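Long-range contacts in flagellar brake protein YcgR (Escherichia coli K-12, PDB 5Y6H), which acts as a flagellar brake, slowing the motor and reducing motility when bound to c-di-GMP, its N-terminal domain taking part in FliG binding: residues L32-G37 with L66-I71; F84-L89 with F100-P105; G37-K42 with E60-V65. All coordinates share one frame; numbering follows the deposited sequence.

Contact 1: L32-G37 with L66-I71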
ATOM      1  N   LEU A  32      -6.002  -0.924   3.438  1.00 16.63           N
ATOM      2  CA  LEU A  32      -6.224  -1.622   2.178  1.00 20.42           C
ATOM      3  C   LEU A  32      -7.725  -1.720   1.961  1.00 19.70           C
ATOM      4  O   LEU A  32      -8.440  -2.269   2.807  1.00 21.47           O
ATOM      5  CB  LEU A  32      -5.601  -3.019   2.191  1.00 22.30           C
ATOM      6  CG  LEU A  32      -4.133  -3.234   1.806  1.00 30.79           C
ATOM      7  CD1 LEU A  32      -3.212  -2.181   2.417  1.00 26.15           C
ATOM      8  CD2 LEU A  32      -3.686  -4.636   2.213  1.00 25.51           C
ATOM      9  N   SER A  33      -8.205  -1.191   0.841  1.00 17.51           N
ATOM     10  CA  SER A  33      -9.624  -1.214   0.523  1.00 18.78           C
ATOM     11  C   SER A  33      -9.855  -1.914  -0.810  1.00 24.90           C
ATOM     12  O   SER A  33      -9.093  -1.724  -1.764  1.00 23.26           O
ATOM     13  CB  SER A  33     -10.203   0.203   0.478  1.00 23.85           C
ATOM     14  OG  SER A  33     -10.034   0.874   1.718  1.00 29.73           O
ATOM     15  N   TRP A  34     -10.910  -2.725  -0.870  1.00 19.67           N
ATOM     16  CA  TRP A  34     -11.292  -3.415  -2.093  1.00 20.59           C
ATOM     17  C   TRP A  34     -12.810  -3.419  -2.204  1.00 23.12           C
ATOM     18  O   TRP A  34     -13.524  -3.009  -1.288  1.00 27.04           O
ATOM     19  CB  TRP A  34     -10.747  -4.849  -2.124  1.00 25.81           C
ATOM     20  CG  TRP A  34     -11.314  -5.731  -1.049  1.00 26.00           C
ATOM     21  CD1 TRP A  34     -12.315  -6.653  -1.182  1.00 26.59           C
ATOM     22  CD2 TRP A  34     -10.912  -5.773   0.324  1.00 25.13           C
ATOM     23  NE1 TRP A  34     -12.558  -7.264   0.025  1.00 28.49           N
ATOM     24  CE2 TRP A  34     -11.709  -6.740   0.965  1.00 29.95           C
ATOM     25  CE3 TRP A  34      -9.956  -5.081   1.073  1.00 30.04           C
ATOM     26  CZ2 TRP A  34     -11.577  -7.035   2.320  1.00 28.75           C
ATOM     27  CZ3 TRP A  34      -9.824  -5.380   2.416  1.00 30.63           C
ATOM     28  CH2 TRP A  34     -10.630  -6.345   3.026  1.00 31.01           C
ATOM     29  N   ASN A  35     -13.301  -3.885  -3.352  1.00 22.50           N
ATOM     30  CA  ASN A  35     -14.737  -4.020  -3.549  1.00 26.35           C
ATOM     31  C   ASN A  35     -15.282  -5.090  -2.610  1.00 29.21           C
ATOM     32  O   ASN A  35     -15.284  -6.277  -2.951  1.00 29.84           O
ATOM     33  CB  ASN A  35     -15.053  -4.358  -5.009  1.00 28.81           C
ATOM     34  CG  ASN A  35     -16.524  -4.220  -5.329  1.00 36.70           C
ATOM     35  OD1 ASN A  35     -17.245  -3.491  -4.651  1.00 38.38           O
ATOM     36  ND2 ASN A  35     -16.978  -4.918  -6.363  1.00 38.07           N
ATOM     37  N   GLY A  36     -15.711  -4.689  -1.415  1.00 32.45           N
ATOM     38  CA  GLY A  36     -16.211  -5.652  -0.454  1.00 33.18           C
ATOM     39  C   GLY A  36     -15.746  -5.467   0.980  1.00 34.97           C
ATOM     40  O   GLY A  36     -16.358  -6.030   1.892  1.00 31.44           O
ATOM     41  N   GLY A  37     -14.683  -4.705   1.211  1.00 32.55           N
ATOM     42  CA  GLY A  37     -14.231  -4.512   2.578  1.00 30.07           C
ATOM     43  C   GLY A  37     -12.969  -3.680   2.652  1.00 27.91           C
ATOM     44  O   GLY A  37     -12.533  -3.082   1.665  1.00 20.92           O
ATOM     45  N   LEU A  66      -6.835 -11.250  -1.250  1.00 21.90           N
ATOM     46  CA  LEU A  66      -5.984 -12.028  -2.139  1.00 16.15           C
ATOM     47  C   LEU A  66      -6.666 -12.373  -3.458  1.00 24.96           C
ATOM     48  O   LEU A  66      -5.976 -12.721  -4.423  1.00 28.07           O
ATOM     49  CB  LEU A  66      -5.528 -13.303  -1.429  1.00 20.47           C
ATOM     50  CG  LEU A  66      -4.470 -13.076  -0.347  1.00 22.16           C
ATOM     51  CD1 LEU A  66      -4.424 -14.243   0.630  1.00 27.83           C
ATOM     52  CD2 LEU A  66      -3.102 -12.842  -0.976  1.00 21.86           C
ATOM     53  N   LYS A  67      -7.995 -12.292  -3.524  1.00 22.76           N
ATOM     54  CA  LYS A  67      -8.726 -12.541  -4.758  1.00 23.23           C
ATOM     55  C   LYS A  67      -9.281 -11.270  -5.378  1.00 26.74           C
ATOM     56  O   LYS A  67      -9.883 -11.334  -6.454  1.00 25.95           O
ATOM     57  CB  LYS A  67      -9.868 -13.538  -4.516  1.00 27.04           C
ATOM     58  CG  LYS A  67     -11.079 -12.934  -3.823  1.00 32.06           C
ATOM     59  CD  LYS A  67     -12.258 -13.897  -3.824  1.00 40.13           C
ATOM     60  CE  LYS A  67     -13.527 -13.214  -3.332  1.00 45.59           C
ATOM     61  NZ  LYS A  67     -14.756 -13.963  -3.721  1.00 54.90           N
ATOM     62  N   ALA A  68      -9.098 -10.122  -4.732  1.00 25.25           N
ATOM     63  CA  ALA A  68      -9.547  -8.864  -5.306  1.00 23.65           C
ATOM     64  C   ALA A  68      -8.697  -8.499  -6.519  1.00 25.67           C
ATOM     65  O   ALA A  68      -7.515  -8.841  -6.610  1.00 26.85           O
ATOM     66  CB  ALA A  68      -9.489  -7.749  -4.264  1.00 24.11           C
ATOM     67  N   GLN A  69      -9.316  -7.798  -7.466  1.00 24.39           N
ATOM     68  CA  GLN A  69      -8.623  -7.451  -8.697  1.00 38.41           C
ATOM     69  C   GLN A  69      -8.155  -6.008  -8.742  1.00 35.50           C
ATOM     70  O   GLN A  69      -7.442  -5.636  -9.681  1.00 34.76           O
ATOM     71  CB  GLN A  69      -9.519  -7.754  -9.903  1.00 46.65           C
ATOM     72  CG  GLN A  69      -9.875  -9.211  -9.968  1.00 58.82           C
ATOM     73  CD  GLN A  69     -11.123  -9.465 -10.747  1.00 71.22           C
ATOM     74  OE1 GLN A  69     -11.056  -9.950 -11.864  1.00 75.56           O
ATOM     75  NE2 GLN A  69     -12.271  -9.153 -10.168  1.00 73.34           N
ATOM     76  N   HIS A  70      -8.542  -5.191  -7.766  1.00 26.21           N
ATOM     77  CA  HIS A  70      -7.920  -3.893  -7.559  1.00 29.82           C
ATOM     78  C   HIS A  70      -7.980  -3.585  -6.072  1.00 30.73           C
ATOM     79  O   HIS A  70      -8.997  -3.839  -5.423  1.00 31.06           O
ATOM     80  CB  HIS A  70      -8.608  -2.787  -8.366  1.00 39.89           C
ATOM     81  CG  HIS A  70      -8.292  -2.827  -9.827  1.00 56.87           C
ATOM     82  ND1 HIS A  70      -9.206  -3.235 -10.776  1.00 62.24           N
ATOM     83  CD2 HIS A  70      -7.157  -2.530 -10.502  1.00 60.79           C
ATOM     84  CE1 HIS A  70      -8.650  -3.174 -11.973  1.00 61.26           C
ATOM     85  NE2 HIS A  70      -7.407  -2.751 -11.834  1.00 61.82           N
ATOM     86  N   ILE A  71      -6.882  -3.058  -5.537  1.00 22.52           N
ATOM     87  CA  ILE A  71      -6.756  -2.764  -4.113  1.00 19.23           C
ATOM     88  C   ILE A  71      -6.233  -1.342  -3.979  1.00 24.33           C
ATOM     89  O   ILE A  71      -5.165  -1.019  -4.512  1.00 24.05           O
ATOM     90  CB  ILE A  71      -5.815  -3.749  -3.393  1.00 18.90           C
ATOM     91  CG1 ILE A  71      -6.303  -5.195  -3.543  1.00 26.62           C
ATOM     92  CG2 ILE A  71      -5.678  -3.378  -1.924  1.00 19.80           C
ATOM     93  CD1 ILE A  71      -5.627  -5.958  -4.663  1.00 27.63           C
TER
HETATM   94  O   HOH W   1     -11.513  -4.374  -5.741  1.00 26.55           O
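W34 sets CG between its backbone N and carbonyl carbon (chi1 64°), and the indole leads away from 66-71, leaving CB to meet A68. The CB of A68 points at the strand and sits 3.8 Å from W34 CB, oblique to the indole ring. In I71, CG1 lies anti to the carbonyl carbon (chi1 -58°) and CG2 anti to the backbone N. This CG2 packs on L32, 4.0 Å from its CG, the two side chains crossing obliquely. The indole itself runs on to D61, A64 and V65 of helix 59-67, while G37 O stands over one of its faces, offset toward the rim. Between the backbones, I71 CA offers its hydrogen to S33 O at 3.5 Å, a CA-H...O contact. One water bridges the two segments further on, accepting from N35 N and donating to H70 O at 2.6 Å. The contact thus joins the end of strand 30-34, where W34 and G37 close a tight beta hairpin through two backbone bonds, to the loop after helix 59-67 and the first residue of strand 71-77. S33 pairs through its backbone with T72; between 32-37 and 66-71 themselves the contact rests on apolar packing, a weak CA-H...O contact and a water, a junction without direct conventional hydrogen bonds.

Contact 2: F84-L89 with F100-P105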
ATOM      1  N   PHE A  84      -2.660   5.088  -3.512  1.00 15.92           N
ATOM      2  CA  PHE A  84      -2.324   4.446  -4.775  1.00 16.51           C
ATOM      3  C   PHE A  84      -3.100   3.141  -4.870  1.00 19.62           C
ATOM      4  O   PHE A  84      -3.666   2.657  -3.887  1.00 22.40           O
ATOM      5  CB  PHE A  84      -0.811   4.224  -4.923  1.00 20.91           C
ATOM      6  CG  PHE A  84      -0.195   3.368  -3.842  1.00 18.90           C
ATOM      7  CD1 PHE A  84       0.035   2.018  -4.058  1.00 18.70           C
ATOM      8  CD2 PHE A  84       0.188   3.923  -2.630  1.00 21.60           C
ATOM      9  CE1 PHE A  84       0.623   1.234  -3.082  1.00 20.08           C
ATOM     10  CE2 PHE A  84       0.771   3.140  -1.645  1.00 20.39           C
ATOM     11  CZ  PHE A  84       0.987   1.795  -1.872  1.00 22.36           C
ATOM     12  N   THR A  85      -3.140   2.586  -6.079  1.00 17.49           N
ATOM     13  CA  THR A  85      -3.882   1.364  -6.353  1.00 16.43           C
ATOM     14  C   THR A  85      -2.954   0.345  -6.994  1.00 25.91           C
ATOM     15  O   THR A  85      -2.148   0.687  -7.863  1.00 22.61           O
ATOM     16  CB  THR A  85      -5.084   1.637  -7.274  1.00 21.57           C
ATOM     17  OG1 THR A  85      -5.961   2.578  -6.645  1.00 29.15           O
ATOM     18  CG2 THR A  85      -5.854   0.357  -7.563  1.00 28.40           C
ATOM     19  N   VAL A  86      -3.061  -0.906  -6.546  1.00 21.19           N
ATOM     20  CA  VAL A  86      -2.337  -2.018  -7.145  1.00 18.77           C
ATOM     21  C   VAL A  86      -3.353  -3.010  -7.697  1.00 23.14           C
ATOM     22  O   VAL A  86      -4.513  -3.056  -7.279  1.00 21.51           O
ATOM     23  CB  VAL A  86      -1.386  -2.704  -6.145  1.00 22.94           C
ATOM     24  CG1 VAL A  86      -0.323  -1.724  -5.664  1.00 25.57           C
ATOM     25  CG2 VAL A  86      -2.175  -3.258  -4.976  1.00 22.67           C
ATOM     26  N   GLU A  87      -2.903  -3.814  -8.658  1.00 32.30           N
ATOM     27  CA  GLU A  87      -3.811  -4.709  -9.362  1.00 31.52           C
ATOM     28  C   GLU A  87      -3.904  -6.091  -8.738  1.00 31.56           C
ATOM     29  O   GLU A  87      -4.880  -6.805  -8.993  1.00 34.60           O
ATOM     30  CB  GLU A  87      -3.385  -4.847 -10.828  1.00 36.75           C
ATOM     31  CG  GLU A  87      -3.410  -3.538 -11.600  1.00 46.60           C
ATOM     32  CD  GLU A  87      -3.222  -3.740 -13.090  1.00 58.74           C
ATOM     33  OE1 GLU A  87      -3.354  -4.893 -13.553  1.00 61.83           O
ATOM     34  OE2 GLU A  87      -2.946  -2.747 -13.796  1.00 64.39           O
ATOM     35  N   GLN A  88      -2.925  -6.482  -7.925  1.00 29.90           N
ATOM     36  CA  GLN A  88      -2.871  -7.841  -7.413  1.00 29.83           C
ATOM     37  C   GLN A  88      -1.970  -7.886  -6.187  1.00 31.31           C
ATOM     38  O   GLN A  88      -0.930  -7.219  -6.148  1.00 34.29           O
ATOM     39  CB  GLN A  88      -2.361  -8.808  -8.491  1.00 34.02           C
ATOM     40  CG  GLN A  88      -1.896 -10.161  -7.982  1.00 42.70           C
ATOM     41  CD  GLN A  88      -1.968 -11.234  -9.051  1.00 42.79           C
ATOM     42  OE1 GLN A  88      -2.296 -10.956 -10.207  1.00 48.31           O
ATOM     43  NE2 GLN A  88      -1.662 -12.469  -8.672  1.00 40.60           N
ATOM     44  N   LEU A  89      -2.388  -8.657  -5.187  1.00 26.57           N
ATOM     45  CA  LEU A  89      -1.526  -9.055  -4.087  1.00 26.27           C
ATOM     46  C   LEU A  89      -1.415 -10.571  -4.067  1.00 28.29           C
ATOM     47  O   LEU A  89      -2.385 -11.277  -4.363  1.00 28.08           O
ATOM     48  CB  LEU A  89      -2.039  -8.575  -2.728  1.00 24.70           C
ATOM     49  CG  LEU A  89      -2.573  -7.155  -2.553  1.00 33.99           C
ATOM     50  CD1 LEU A  89      -2.765  -6.841  -1.079  1.00 34.47           C
ATOM     51  CD2 LEU A  89      -1.625  -6.169  -3.172  1.00 38.15           C
ATOM     52  N   PHE A 100       1.400  -9.862   2.526  1.00 19.20           N
ATOM     53  CA  PHE A 100       1.090  -9.585   1.129  1.00 18.56           C
ATOM     54  C   PHE A 100       2.341  -9.083   0.422  1.00 19.80           C
ATOM     55  O   PHE A 100       3.133  -8.328   0.995  1.00 19.61           O
ATOM     56  CB  PHE A 100      -0.012  -8.531   0.981  1.00 19.74           C
ATOM     57  CG  PHE A 100      -1.285  -8.839   1.726  1.00 19.85           C
ATOM     58  CD1 PHE A 100      -2.123  -9.867   1.315  1.00 21.76           C
ATOM     59  CD2 PHE A 100      -1.667  -8.060   2.809  1.00 20.08           C
ATOM     60  CE1 PHE A 100      -3.307 -10.137   1.996  1.00 22.69           C
ATOM     61  CE2 PHE A 100      -2.847  -8.318   3.493  1.00 22.95           C
ATOM     62  CZ  PHE A 100      -3.672  -9.358   3.083  1.00 20.50           C
ATOM     63  N   ILE A 101       2.502  -9.482  -0.839  1.00 19.66           N
ATOM     64  CA  ILE A 101       3.525  -8.917  -1.709  1.00 18.25           C
ATOM     65  C   ILE A 101       2.841  -8.311  -2.926  1.00 18.47           C
ATOM     66  O   ILE A 101       1.905  -8.895  -3.484  1.00 20.47           O
ATOM     67  CB  ILE A 101       4.587  -9.958  -2.131  1.00 17.73           C
ATOM     68  CG1 ILE A 101       5.601  -9.331  -3.093  1.00 23.32           C
ATOM     69  CG2 ILE A 101       3.943 -11.191  -2.754  1.00 27.74           C
ATOM     70  CD1 ILE A 101       6.841 -10.183  -3.323  1.00 34.81           C
ATOM     71  N   THR A 102       3.294  -7.124  -3.313  1.00 17.14           N
ATOM     72  CA  THR A 102       2.866  -6.493  -4.553  1.00 19.03           C
ATOM     73  C   THR A 102       4.047  -5.693  -5.092  1.00 19.19           C
ATOM     74  O   THR A 102       5.170  -5.802  -4.587  1.00 18.59           O
ATOM     75  CB  THR A 102       1.597  -5.660  -4.321  1.00 20.14           C
ATOM     76  OG1 THR A 102       1.023  -5.287  -5.581  1.00 19.67           O
ATOM     77  CG2 THR A 102       1.890  -4.416  -3.491  1.00 16.58           C
ATOM     78  N   VAL A 103       3.813  -4.908  -6.135  1.00 17.14           N
ATOM     79  CA  VAL A 103       4.888  -4.168  -6.795  1.00 18.24           C
ATOM     80  C   VAL A 103       4.509  -2.695  -6.797  1.00 16.52           C
ATOM     81  O   VAL A 103       3.328  -2.342  -6.631  1.00 18.34           O
ATOM     82  CB  VAL A 103       5.160  -4.702  -8.221  1.00 20.45           C
ATOM     83  CG1 VAL A 103       5.507  -6.187  -8.168  1.00 20.41           C
ATOM     84  CG2 VAL A 103       3.974  -4.452  -9.125  1.00 20.34           C
ATOM     85  N   PRO A 104       5.487  -1.802  -6.955  1.00 17.65           N
ATOM     86  CA  PRO A 104       5.198  -0.360  -6.918  1.00 19.95           C
ATOM     87  C   PRO A 104       4.195   0.036  -7.986  1.00 21.37           C
ATOM     88  O   PRO A 104       4.231  -0.478  -9.115  1.00 24.05           O
ATOM     89  CB  PRO A 104       6.571   0.282  -7.175  1.00 24.30           C
ATOM     90  CG  PRO A 104       7.548  -0.719  -6.680  1.00 20.18           C
ATOM     91  CD  PRO A 104       6.939  -2.066  -6.978  1.00 18.16           C
ATOM     92  N   PRO A 105       3.278   0.952  -7.660  1.00 17.63           N
ATOM     93  CA  PRO A 105       2.308   1.391  -8.656  1.00 18.76           C
ATOM     94  C   PRO A 105       2.964   2.310  -9.667  1.00 19.27           C
ATOM     95  O   PRO A 105       3.993   2.943  -9.379  1.00 20.21           O
ATOM     96  CB  PRO A 105       1.264   2.146  -7.812  1.00 20.59           C
ATOM     97  CG  PRO A 105       2.105   2.749  -6.716  1.00 18.42           C
ATOM     98  CD  PRO A 105       3.138   1.683  -6.390  1.00 18.59           C
TER
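L89 lies against strand residues F100 to T102, each part of its side chain meeting a different neighbour. Its CB lies 4.0 Å from I101 O, an oxygen that also takes a CA-H...O contact from L89 CA. CG is turned anti to the carbonyl carbon (chi1 -44°), and beyond it the branches part. CD1 sits over one face of the F100 ring, 4.2 Å from the centroid and 28° off the ring normal, a CH-pi contact. CD2 presses on T102 CB at 3.5 Å, tighter than usual for two carbons. T102 answers with its hydroxyl: OG1, anti to its own backbone N, donates to Q88 O over 2.8 Å, nearly along the C=O axis at 165°. V86 and T102 reach toward each other tip to tip; OG1 is 3.6 Å from V86 CB, with both methyls slightly farther. Both segments belong to the antiparallel sheet of the PilZN domain, but strands 80-86 and 97-102 are not neighbours in its order; V86 bonds through its backbone to I71, and T102 to L51. The contact, made largely through the loop ends that follow these strands, is consistent with a sheet that curls on itself, as in the barrel-like folds of the FMN-binding clan. An alanine at T102 would probably leave Q88 O without its hydroxyl donor and open a gap beside V86. Further along, P105 packs on F84, its CG 3.4 Å from F84 CD1, and its CB approaches T85 O. Helix 13-26 touches both members of this pair, L20 against F84 and V16 against P105.

Contact 3: G37-K42 with E60-V65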
ATOM      1  N   GLY A  37     -14.683  -4.705   1.211  1.00 32.55           N
ATOM      2  CA  GLY A  37     -14.231  -4.512   2.578  1.00 30.07           C
ATOM      3  C   GLY A  37     -12.969  -3.680   2.652  1.00 27.91           C
ATOM      4  O   GLY A  37     -12.533  -3.082   1.665  1.00 20.92           O
ATOM      5  N   GLN A  38     -12.394  -3.644   3.857  1.00 25.23           N
ATOM      6  CA  GLN A  38     -11.158  -2.919   4.129  1.00 24.12           C
ATOM      7  C   GLN A  38     -10.449  -3.561   5.316  1.00 23.02           C
ATOM      8  O   GLN A  38     -11.065  -4.256   6.129  1.00 22.61           O
ATOM      9  CB  GLN A  38     -11.414  -1.431   4.401  1.00 24.06           C
ATOM     10  CG  GLN A  38     -12.254  -1.151   5.632  1.00 35.37           C
ATOM     11  CD  GLN A  38     -12.377   0.332   5.923  1.00 44.95           C
ATOM     12  OE1 GLN A  38     -11.805   0.836   6.891  1.00 49.45           O
ATOM     13  NE2 GLN A  38     -13.122   1.041   5.082  1.00 37.86           N
ATOM     14  N   LEU A  39      -9.139  -3.324   5.409  1.00 18.04           N
ATOM     15  CA  LEU A  39      -8.359  -3.801   6.546  1.00 16.84           C
ATOM     16  C   LEU A  39      -7.206  -2.844   6.811  1.00 20.33           C
ATOM     17  O   LEU A  39      -6.837  -2.032   5.960  1.00 22.09           O
ATOM     18  CB  LEU A  39      -7.830  -5.231   6.326  1.00 26.32           C
ATOM     19  CG  LEU A  39      -6.779  -5.531   5.249  1.00 19.85           C
ATOM     20  CD1 LEU A  39      -5.346  -5.271   5.723  1.00 19.73           C
ATOM     21  CD2 LEU A  39      -6.910  -6.977   4.792  1.00 26.71           C
ATOM     22  N   ILE A  40      -6.630  -2.961   8.007  1.00 21.19           N
ATOM     23  CA  ILE A  40      -5.522  -2.114   8.443  1.00 20.80           C
ATOM     24  C   ILE A  40      -4.230  -2.912   8.328  1.00 20.68           C
ATOM     25  O   ILE A  40      -4.144  -4.042   8.827  1.00 19.48           O
ATOM     26  CB  ILE A  40      -5.737  -1.608   9.880  1.00 25.77           C
ATOM     27  CG1 ILE A  40      -7.015  -0.766   9.968  1.00 24.64           C
ATOM     28  CG2 ILE A  40      -4.535  -0.797  10.352  1.00 26.90           C
ATOM     29  CD1 ILE A  40      -7.149   0.277   8.872  1.00 33.23           C
ATOM     30  N   SER A  41      -3.230  -2.327   7.677  1.00 19.11           N
ATOM     31  CA  SER A  41      -1.974  -3.018   7.390  1.00 16.07           C
ATOM     32  C   SER A  41      -0.822  -2.069   7.713  1.00 19.25           C
ATOM     33  O   SER A  41      -0.970  -1.112   8.482  1.00 19.38           O
ATOM     34  CB  SER A  41      -1.972  -3.514   5.932  1.00 18.73           C
ATOM     35  OG  SER A  41      -0.730  -4.089   5.552  1.00 16.93           O
ATOM     36  N   LYS A  42       0.328  -2.348   7.133  1.00 18.58           N
ATOM     37  CA  LYS A  42       1.532  -1.565   7.319  1.00 20.24           C
ATOM     38  C   LYS A  42       2.588  -1.959   6.269  1.00 15.78           C
ATOM     39  O   LYS A  42       2.653  -3.087   5.883  1.00 17.23           O
ATOM     40  CB  LYS A  42       2.078  -1.773   8.723  1.00 29.45           C
ATOM     41  CG  LYS A  42       3.107  -0.756   9.133  1.00 38.61           C
ATOM     42  CD  LYS A  42       3.730  -1.105  10.462  1.00 48.65           C
ATOM     43  CE  LYS A  42       2.740  -0.960  11.611  1.00 59.36           C
ATOM     44  NZ  LYS A  42       2.004   0.338  11.778  1.00 63.43           N
ATOM     45  N   GLU A  60     -10.587 -13.740   7.191  1.00 19.20           N
ATOM     46  CA  GLU A  60     -11.470 -13.608   6.037  1.00 19.16           C
ATOM     47  C   GLU A  60     -11.166 -12.348   5.234  1.00 20.46           C
ATOM     48  O   GLU A  60     -11.367 -12.330   4.014  1.00 21.59           O
ATOM     49  CB  GLU A  60     -12.937 -13.626   6.478  1.00 22.44           C
ATOM     50  CG  GLU A  60     -13.373 -12.442   7.327  1.00 24.88           C
ATOM     51  CD  GLU A  60     -13.231 -12.700   8.813  1.00 30.68           C
ATOM     52  OE1 GLU A  60     -13.996 -12.093   9.591  1.00 33.67           O
ATOM     53  OE2 GLU A  60     -12.359 -13.504   9.205  1.00 27.96           O
ATOM     54  N   ASP A  61     -10.680 -11.291   5.892  1.00 24.05           N
ATOM     55  CA  ASP A  61     -10.273 -10.091   5.165  1.00 20.91           C
ATOM     56  C   ASP A  61      -9.063 -10.366   4.283  1.00 20.87           C
ATOM     57  O   ASP A  61      -8.992  -9.888   3.145  1.00 18.63           O
ATOM     58  CB  ASP A  61      -9.960  -8.955   6.139  1.00 20.80           C
ATOM     59  CG  ASP A  61     -11.184  -8.451   6.866  1.00 29.05           C
ATOM     60  OD1 ASP A  61     -12.312  -8.719   6.397  1.00 28.20           O
ATOM     61  OD2 ASP A  61     -11.016  -7.784   7.908  1.00 28.33           O
ATOM     62  N   ASN A  62      -8.097 -11.127   4.795  1.00 22.36           N
ATOM     63  CA  ASN A  62      -6.906 -11.427   4.011  1.00 15.83           C
ATOM     64  C   ASN A  62      -7.244 -12.281   2.795  1.00 17.35           C
ATOM     65  O   ASN A  62      -6.727 -12.041   1.696  1.00 19.97           O
ATOM     66  CB  ASN A  62      -5.868 -12.106   4.902  1.00 20.30           C
ATOM     67  CG  ASN A  62      -5.473 -11.237   6.081  1.00 19.52           C
ATOM     68  OD1 ASN A  62      -5.353 -10.017   5.946  1.00 23.09           O
ATOM     69  ND2 ASN A  62      -5.290 -11.852   7.243  1.00 19.58           N
ATOM     70  N   ILE A  63      -8.124 -13.270   2.966  1.00 15.90           N
ATOM     71  CA  ILE A  63      -8.557 -14.094   1.838  1.00 17.59           C
ATOM     72  C   ILE A  63      -9.291 -13.251   0.802  1.00 20.64           C
ATOM     73  O   ILE A  63      -9.096 -13.422  -0.409  1.00 21.90           O
ATOM     74  CB  ILE A  63      -9.431 -15.261   2.336  1.00 19.52           C
ATOM     75  CG1 ILE A  63      -8.616 -16.168   3.260  1.00 23.55           C
ATOM     76  CG2 ILE A  63      -9.984 -16.051   1.164  1.00 24.22           C
ATOM     77  CD1 ILE A  63      -9.449 -17.171   4.020  1.00 27.97           C
ATOM     78  N   ALA A  64     -10.151 -12.333   1.257  1.00 19.70           N
ATOM     79  CA  ALA A  64     -10.863 -11.461   0.327  1.00 22.31           C
ATOM     80  C   ALA A  64      -9.895 -10.601  -0.472  1.00 19.07           C
ATOM     81  O   ALA A  64     -10.052 -10.442  -1.689  1.00 23.01           O
ATOM     82  CB  ALA A  64     -11.857 -10.582   1.086  1.00 26.36           C
ATOM     83  N   VAL A  65      -8.890 -10.058   0.207  1.00 17.79           N
ATOM     84  CA  VAL A  65      -7.894  -9.205  -0.437  1.00 23.92           C
ATOM     85  C   VAL A  65      -6.991  -9.941  -1.427  1.00 27.42           C
ATOM     86  O   VAL A  65      -6.440  -9.326  -2.340  1.00 20.91           O
ATOM     87  CB  VAL A  65      -7.011  -8.492   0.606  1.00 30.03           C
ATOM     88  CG1 VAL A  65      -6.005  -7.584  -0.085  1.00 36.18           C
ATOM     89  CG2 VAL A  65      -7.872  -7.702   1.580  1.00 31.23           C
TER
HETATM   90  O   HOH W   2     -12.136  -5.478   8.613  1.00 50.71           O
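L39 and D61 bury the most surface here, followed by V65, and one methyl of L39 does nearly all the apolar work. L39 has CG between its backbone N and carbonyl carbon (chi1 67°); with chi2 at 84° as well, its CD2 lies against helix 59-67. There CD2 meets V65 CG2 at 3.4 Å, closer than usual van der Waals contact. D61, one turn earlier, adds its CB at 3.9 Å from the same methyl. N62 comes in at about a right angle to L39, its OD1 3.6 Å from L39 CD2; that oxygen takes its hydrogen bond from G56 N, so the methyl merely lies against an already engaged carbonyl. The carboxylate of D61 turns to the strand's backbone through a water, which donates both to D61 OD2 at 2.7 Å and to Q38 O at 3.0 Å. Strand 37-41 and helix 60-65 have axes 8.7 Å apart at a crossing angle of -112°, and the helix thus packs across the sheet at the strand where L39 pairs with L32. A water giving both its hydrogens to two acceptors would probably ease the repulsion between the carboxylate and the carbonyl, which are 4.0 Å apart (D61 OD2 to Q38 O).

Contact 2 lies deepest, its centre about 7 Å from that of the chain, and is mostly buried; contacts 1 and 3 have centres about 12 Å out, contact 1 only partly buried and contact 3 buried apart from its watered margin. Contacts 1 and 3 share G37: contact 3 packs helix 59-67 on strand 37-47, while contact 1 joins the loop after that helix, and the start of strand 71-77, to strand 30-34, with contact 3 nested within the loop it closes. Contact 2 instead brings together two strands not adjacent in the sheet. Its polar link is a direct hydroxyl bond, whereas each of the others uses a bridging water. V65 packs against both W34 and L89, tying all three together.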